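PDB 3G40: Na-K-Cl cotransporter from Methanosarcina acetivorans, which probably carries chloride together with cations across the membrane as an SLC12A-family transporter, the chain here being its cytoplasmic C-terminal domain. Local coordinates for residues A[22-28]-A[49-55]; A[64-69]-A[83-87]. All coordinates share one frame; numbering follows the deposited sequence.

Interaction 1. Residues A[22-28]-A[49-55]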
loop_
_atom_site.group_PDB
_atom_site.type_symbol
_atom_site.label_atom_id
_atom_site.label_comp_id
_atom_site.label_asym_id
_atom_site.label_seq_id
_atom_site.Cartn_x
_atom_site.Cartn_y
_atom_site.Cartn_z
ATOM N N ASN A 22 -11.961 -6.618 17.386
ATOM C CA ASN A 22 -10.808 -7.224 18.049
ATOM C C ASN A 22 -10.297 -8.363 17.170
ATOM O O ASN A 22 -10.946 -9.391 17.063
ATOM C CB ASN A 22 -11.206 -7.743 19.429
ATOM C CG ASN A 22 -11.716 -6.642 20.335
ATOM O OD1 ASN A 22 -11.036 -5.639 20.553
ATOM N ND2 ASN A 22 -12.924 -6.822 20.869
ATOM N N LEU A 23 -9.159 -8.153 16.509
ATOM C CA LEU A 23 -8.668 -9.106 15.522
ATOM C C LEU A 23 -7.647 -10.063 16.121
ATOM O O LEU A 23 -6.818 -9.663 16.934
ATOM C CB LEU A 23 -7.989 -8.378 14.358
ATOM C CG LEU A 23 -8.819 -7.285 13.686
ATOM C CD1 LEU A 23 -8.044 -6.683 12.506
ATOM C CD2 LEU A 23 -10.144 -7.871 13.246
ATOM N N LEU A 24 -7.713 -11.319 15.703
ATOM C CA LEU A 24 -6.615 -12.252 15.910
ATOM C C LEU A 24 -5.910 -12.380 14.565
ATOM O O LEU A 24 -6.522 -12.771 13.566
ATOM C CB LEU A 24 -7.146 -13.610 16.358
ATOM C CG LEU A 24 -6.083 -14.686 16.582
ATOM C CD1 LEU A 24 -5.117 -14.258 17.689
ATOM C CD2 LEU A 24 -6.759 -15.984 16.941
ATOM N N VAL A 25 -4.637 -12.012 14.536
ATOM C CA VAL A 25 -3.884 -11.964 13.292
ATOM C C VAL A 25 -2.679 -12.913 13.336
ATOM O O VAL A 25 -1.659 -12.602 13.949
ATOM C CB VAL A 25 -3.382 -10.521 13.014
ATOM C CG1 VAL A 25 -2.655 -10.448 11.673
ATOM C CG2 VAL A 25 -4.544 -9.516 13.075
ATOM N N PRO A 26 -2.785 -14.067 12.664
ATOM C CA PRO A 26 -1.606 -14.935 12.580
ATOM C C PRO A 26 -0.531 -14.278 11.730
ATOM O O PRO A 26 -0.844 -13.666 10.702
ATOM C CB PRO A 26 -2.127 -16.196 11.883
ATOM C CG PRO A 26 -3.629 -16.038 11.788
ATOM C CD PRO A 26 -3.927 -14.582 11.892
ATOM N N VAL A 27 0.721 -14.394 12.161
ATOM C CA VAL A 27 1.840 -13.810 11.452
ATOM C C VAL A 27 2.947 -14.845 11.272
ATOM O O VAL A 27 3.489 -15.359 12.252
ATOM C CB VAL A 27 2.414 -12.626 12.228
ATOM C CG1 VAL A 27 3.638 -12.074 11.515
ATOM C CG2 VAL A 27 1.357 -11.553 12.415
ATOM N N GLU A 28 3.272 -15.162 10.025
ATOM C CA GLU A 28 4.418 -16.017 9.738
ATOM C C GLU A 28 5.566 -15.153 9.239
ATOM O O GLU A 28 6.729 -15.401 9.537
ATOM C CB GLU A 28 4.051 -17.065 8.689
ATOM C CG GLU A 28 2.868 -17.920 9.081
ATOM C CD GLU A 28 2.768 -19.192 8.259
ATOM O OE1 GLU A 28 1.757 -19.910 8.402
ATOM O OE2 GLU A 28 3.698 -19.476 7.475
ATOM N N SER A 49 -8.851 -3.729 18.770
ATOM C CA SER A 49 -7.567 -4.334 19.148
ATOM C C SER A 49 -7.018 -5.321 18.134
ATOM O O SER A 49 -7.761 -5.877 17.327
ATOM C CB SER A 49 -7.650 -5.013 20.519
ATOM O OG SER A 49 -8.451 -6.180 20.458
ATOM N N VAL A 50 -5.709 -5.553 18.221
ATOM C CA VAL A 50 -5.013 -6.476 17.341
ATOM C C VAL A 50 -4.099 -7.400 18.167
ATOM O O VAL A 50 -3.164 -6.933 18.806
ATOM C CB VAL A 50 -4.145 -5.720 16.325
ATOM C CG1 VAL A 50 -3.336 -6.693 15.496
ATOM C CG2 VAL A 50 -5.031 -4.816 15.401
ATOM N N LYS A 51 -4.385 -8.698 18.151
ATOM C CA LYS A 51 -3.501 -9.685 18.751
ATOM C C LYS A 51 -2.639 -10.337 17.677
ATOM O O LYS A 51 -3.148 -11.005 16.783
ATOM C CB LYS A 51 -4.302 -10.757 19.492
ATOM C CG LYS A 51 -3.414 -11.749 20.245
ATOM C CD LYS A 51 -4.252 -12.606 21.187
ATOM C CE LYS A 51 -3.656 -12.631 22.595
ATOM N NZ LYS A 51 -2.184 -12.850 22.600
ATOM N N LEU A 52 -1.330 -10.126 17.762
ATOM C CA LEU A 52 -0.419 -10.733 16.813
ATOM C C LEU A 52 -0.030 -12.121 17.289
ATOM O O LEU A 52 0.574 -12.265 18.336
ATOM C CB LEU A 52 0.808 -9.855 16.651
ATOM C CG LEU A 52 0.458 -8.430 16.243
ATOM C CD1 LEU A 52 1.686 -7.546 16.262
ATOM C CD2 LEU A 52 -0.245 -8.393 14.836
ATOM N N LEU A 53 -0.411 -13.140 16.520
ATOM C CA LEU A 53 -0.108 -14.524 16.849
ATOM C C LEU A 53 1.015 -15.004 15.946
ATOM O O LEU A 53 0.783 -15.406 14.796
ATOM C CB LEU A 53 -1.349 -15.404 16.682
ATOM C CG LEU A 53 -1.181 -16.912 16.893
ATOM C CD1 LEU A 53 -0.731 -17.208 18.307
ATOM C CD2 LEU A 53 -2.484 -17.639 16.598
ATOM N N GLY A 54 2.236 -14.916 16.462
ATOM C CA GLY A 54 3.419 -15.283 15.715
ATOM C C GLY A 54 3.563 -16.779 15.581
ATOM O O GLY A 54 3.592 -17.511 16.579
ATOM N N LEU A 55 3.676 -17.236 14.342
ATOM C CA LEU A 55 3.859 -18.653 14.068
ATOM C C LEU A 55 5.281 -18.926 13.599
ATOM O O LEU A 55 5.642 -18.624 12.459
ATOM C CB LEU A 55 2.844 -19.141 13.036
ATOM C CG LEU A 55 1.388 -18.806 13.365
ATOM C CD1 LEU A 55 0.478 -19.294 12.254
ATOM C CD2 LEU A 55 0.978 -19.410 14.706
HETATM O O HOH W 1 -7.714 -8.727 19.540
#
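Ser49 and Asn22 meet side by side at the start of two neighbouring parallel strands, where Ser49 OG gives its proton to Asn22 OD1 at 2.6 Å. With chi1 at 70°, OG sits between the serine's own backbone N and carbonyl carbon and is turned to the asparagine. A bound water donates both to Ser49 OG and to Leu23 O, so the hydroxyl is a donor on one hand and an acceptor on the other. The amide is fixed at its other end too, since Asn22 ND2 is hydrogen-bonded to Pro110 O.

Further along, Leu53 joins the strands by both its backbone groups: its N reaches Val25 O at 2.9 Å, and its O takes the N-H of Val27 at 2.8 Å. That same oxygen has the CA-H of Pro26 as a second, weaker neighbour, with CA 3.3 Å away. Leu24 holds CG anti to the backbone N (chi1 179°), which carries its CD1 to Leu53 CB at 4.1 Å and to the Lys51 chain. Leu55 closes the far end. Its N bonds to Val27 O at 2.8 Å, while CD1 touches Pro26 CB and lies 4.1 Å from Glu28 OE1, an oxygen salt-bridged to Arg123.

Leu24, Pro26 and Leu55 face helix 94-103, and helix 30-44 makes the crossover of this beta-alpha-beta unit. The chemistry is therefore divided: regular main-chain bonds hold the register and apolar groups pack on both faces. The Asn22-Ser49 bond marks one end and Glu28, bound to Arg123, the other, while the aliphatic part of Lys51 lies alongside Leu24 between them.

Interaction 2. Residues A[64-69]-A[83-87]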
loop_
_atom_site.group_PDB
_atom_site.type_symbol
_atom_site.label_atom_id
_atom_site.label_comp_id
_atom_site.label_asym_id
_atom_site.label_seq_id
_atom_site.Cartn_x
_atom_site.Cartn_y
_atom_site.Cartn_z
ATOM N N LEU A 64 10.598 -13.448 14.598
ATOM C CA LEU A 64 9.370 -12.864 15.104
ATOM C C LEU A 64 9.570 -12.282 16.502
ATOM O O LEU A 64 8.920 -11.306 16.867
ATOM C CB LEU A 64 8.257 -13.912 15.110
ATOM C CG LEU A 64 7.853 -14.405 13.719
ATOM C CD1 LEU A 64 6.768 -15.464 13.812
ATOM C CD2 LEU A 64 7.393 -13.243 12.881
ATOM N N LEU A 65 10.489 -12.863 17.276
ATOM C CA LEU A 65 10.692 -12.427 18.653
ATOM C C LEU A 65 11.166 -10.982 18.710
ATOM O O LEU A 65 10.842 -10.254 19.650
ATOM C CB LEU A 65 11.681 -13.353 19.391
ATOM C CG LEU A 65 11.596 -13.384 20.923
ATOM C CD1 LEU A 65 10.263 -13.969 21.397
ATOM C CD2 LEU A 65 12.760 -14.176 21.516
ATOM N N SER A 66 11.924 -10.569 17.700
ATOM C CA SER A 66 12.415 -9.196 17.620
ATOM C C SER A 66 11.399 -8.220 17.014
ATOM O O SER A 66 11.299 -7.065 17.436
ATOM C CB SER A 66 13.705 -9.153 16.807
ATOM O OG SER A 66 14.705 -9.957 17.405
ATOM N N GLN A 67 10.641 -8.687 16.028
ATOM C CA GLN A 67 9.781 -7.796 15.249
ATOM C C GLN A 67 8.363 -7.621 15.799
ATOM O O GLN A 67 7.812 -6.520 15.752
ATOM C CB GLN A 67 9.722 -8.255 13.788
ATOM C CG GLN A 67 11.078 -8.280 13.102
ATOM C CD GLN A 67 10.985 -7.998 11.614
ATOM O OE1 GLN A 67 10.277 -7.082 11.184
ATOM N NE2 GLN A 67 11.709 -8.776 10.819
ATOM N N LEU A 68 7.759 -8.699 16.296
ATOM C CA LEU A 68 6.375 -8.620 16.766
ATOM C C LEU A 68 6.156 -7.634 17.914
ATOM O O LEU A 68 5.178 -6.887 17.906
ATOM C CB LEU A 68 5.804 -10.003 17.117
ATOM C CG LEU A 68 5.468 -10.929 15.948
ATOM C CD1 LEU A 68 4.574 -12.045 16.437
ATOM C CD2 LEU A 68 4.797 -10.172 14.794
ATOM N N PRO A 69 7.051 -7.626 18.913
ATOM C CA PRO A 69 6.846 -6.667 20.001
ATOM C C PRO A 69 6.905 -5.234 19.504
ATOM O O PRO A 69 6.172 -4.385 20.004
ATOM C CB PRO A 69 8.034 -6.937 20.931
ATOM C CG PRO A 69 8.395 -8.339 20.655
ATOM C CD PRO A 69 8.173 -8.540 19.196
ATOM N N SER A 83 -1.532 -6.828 21.538
ATOM C CA SER A 83 -0.710 -7.766 22.295
ATOM C C SER A 83 -0.080 -8.715 21.278
ATOM O O SER A 83 -0.435 -8.699 20.100
ATOM C CB SER A 83 -1.581 -8.532 23.293
ATOM O OG SER A 83 -2.629 -9.209 22.622
ATOM N N TRP A 84 0.874 -9.524 21.714
ATOM C CA TRP A 84 1.519 -10.431 20.795
ATOM C C TRP A 84 1.916 -11.681 21.566
ATOM O O TRP A 84 2.112 -11.648 22.783
ATOM C CB TRP A 84 2.760 -9.772 20.162
ATOM C CG TRP A 84 3.802 -9.396 21.168
ATOM C CD1 TRP A 84 3.878 -8.233 21.878
ATOM C CD2 TRP A 84 4.924 -10.197 21.584
ATOM N NE1 TRP A 84 4.971 -8.270 22.722
ATOM C CE2 TRP A 84 5.628 -9.459 22.557
ATOM C CE3 TRP A 84 5.389 -11.466 21.231
ATOM C CZ2 TRP A 84 6.790 -9.949 23.187
ATOM C CZ3 TRP A 84 6.545 -11.958 21.868
ATOM C CH2 TRP A 84 7.229 -11.191 22.820
ATOM N N THR A 85 1.998 -12.794 20.860
ATOM C CA THR A 85 2.563 -14.003 21.458
ATOM C C THR A 85 3.264 -14.722 20.320
ATOM O O THR A 85 3.036 -14.407 19.147
ATOM C CB THR A 85 1.472 -14.894 22.080
ATOM O OG1 THR A 85 2.078 -16.007 22.745
ATOM C CG2 THR A 85 0.544 -15.427 21.013
ATOM N N ILE A 86 4.127 -15.672 20.651
ATOM C CA ILE A 86 4.784 -16.466 19.626
ATOM C C ILE A 86 4.511 -17.959 19.800
ATOM O O ILE A 86 4.737 -18.533 20.873
ATOM C CB ILE A 86 6.292 -16.184 19.556
ATOM C CG1 ILE A 86 6.522 -14.704 19.270
ATOM C CG2 ILE A 86 6.943 -17.048 18.490
ATOM C CD1 ILE A 86 7.855 -14.401 18.660
ATOM N N ILE A 87 4.017 -18.554 18.717
ATOM C CA ILE A 87 3.578 -19.946 18.632
ATOM C C ILE A 87 2.690 -20.399 19.781
ATOM O O ILE A 87 1.471 -20.477 19.619
ATOM C CB ILE A 87 4.746 -20.921 18.385
ATOM C CG1 ILE A 87 5.812 -20.806 19.473
ATOM C CG2 ILE A 87 5.372 -20.642 17.037
ATOM C CD1 ILE A 87 7.049 -21.647 19.198
#
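Pro69 lies over one face of the Trp84 indole, its CG 3.6 Å from the centroid of the six-membered ring and 22° off the ring normal, a well-placed CH-pi contact. The overlap is displaced toward the rim, so that CG comes closest to CZ2, at 3.4 Å, while CB of the proline reaches back toward NE1. The main-chain carbon of Leu68 lies over this same face. Trp84 holds CG between its backbone N and carbonyl carbon (chi1 61°), a setting that brings the indole up against the first turns of helix 64-77. A serine here would remove the aromatic face and would probably leave the Pro69 ring without its partner, opening a gap between helix and strand.

Two residues on, Ile86 pushes its CD1 against the helix backbone, 3.3 Å from Leu65 N and 3.6 Å from Leu64 CB. The nitrogen itself is engaged elsewhere: Leu65 N is hydrogen-bonded to Asp60 OD2, and Leu64 N to OD1 of the same carboxylate. Leu65 crosses Ile86 at about a right angle and meets it methyl to methyl, CD1 to CD1, at 3.7 Å. Leu68, next to Pro69, brings CD1 to within 3.9 Å of Thr85 O and also touches Leu33 of helix 30-44.

Helix and strand run almost antiparallel, 169° apart, as expected where a helix leads back to the next parallel strand. No hydrogen bond crosses the contact. The edge strand of the sheet thus packs on its helix through apolar groups and one CH-pi contact, with polar bonding confined to each element and its own neighbours.

Strand 49-54 connects the two contacts: interaction 1 sets it beside strand 22-27, and its other edge meets strand 81-86 of interaction 2. The centres lie about 9 Å apart. Gly54 N and Thr85 O, 2.8 Å apart, are probably hydrogen-bonded, and Leu53 CD1 packs on Thr85 CG2 at 3.5 Å. Gly54 CA also receives Leu68 CD1 at 3.5 Å, so the helix of interaction 2 touches the sheet of interaction 1 directly. The contacts belong to two successive beta-alpha-beta units that share strand 49-54, with helices 30-44 and 64-77 as the crossovers, at the end of the sheet where strand 81-86 is the outermost strand of this chain.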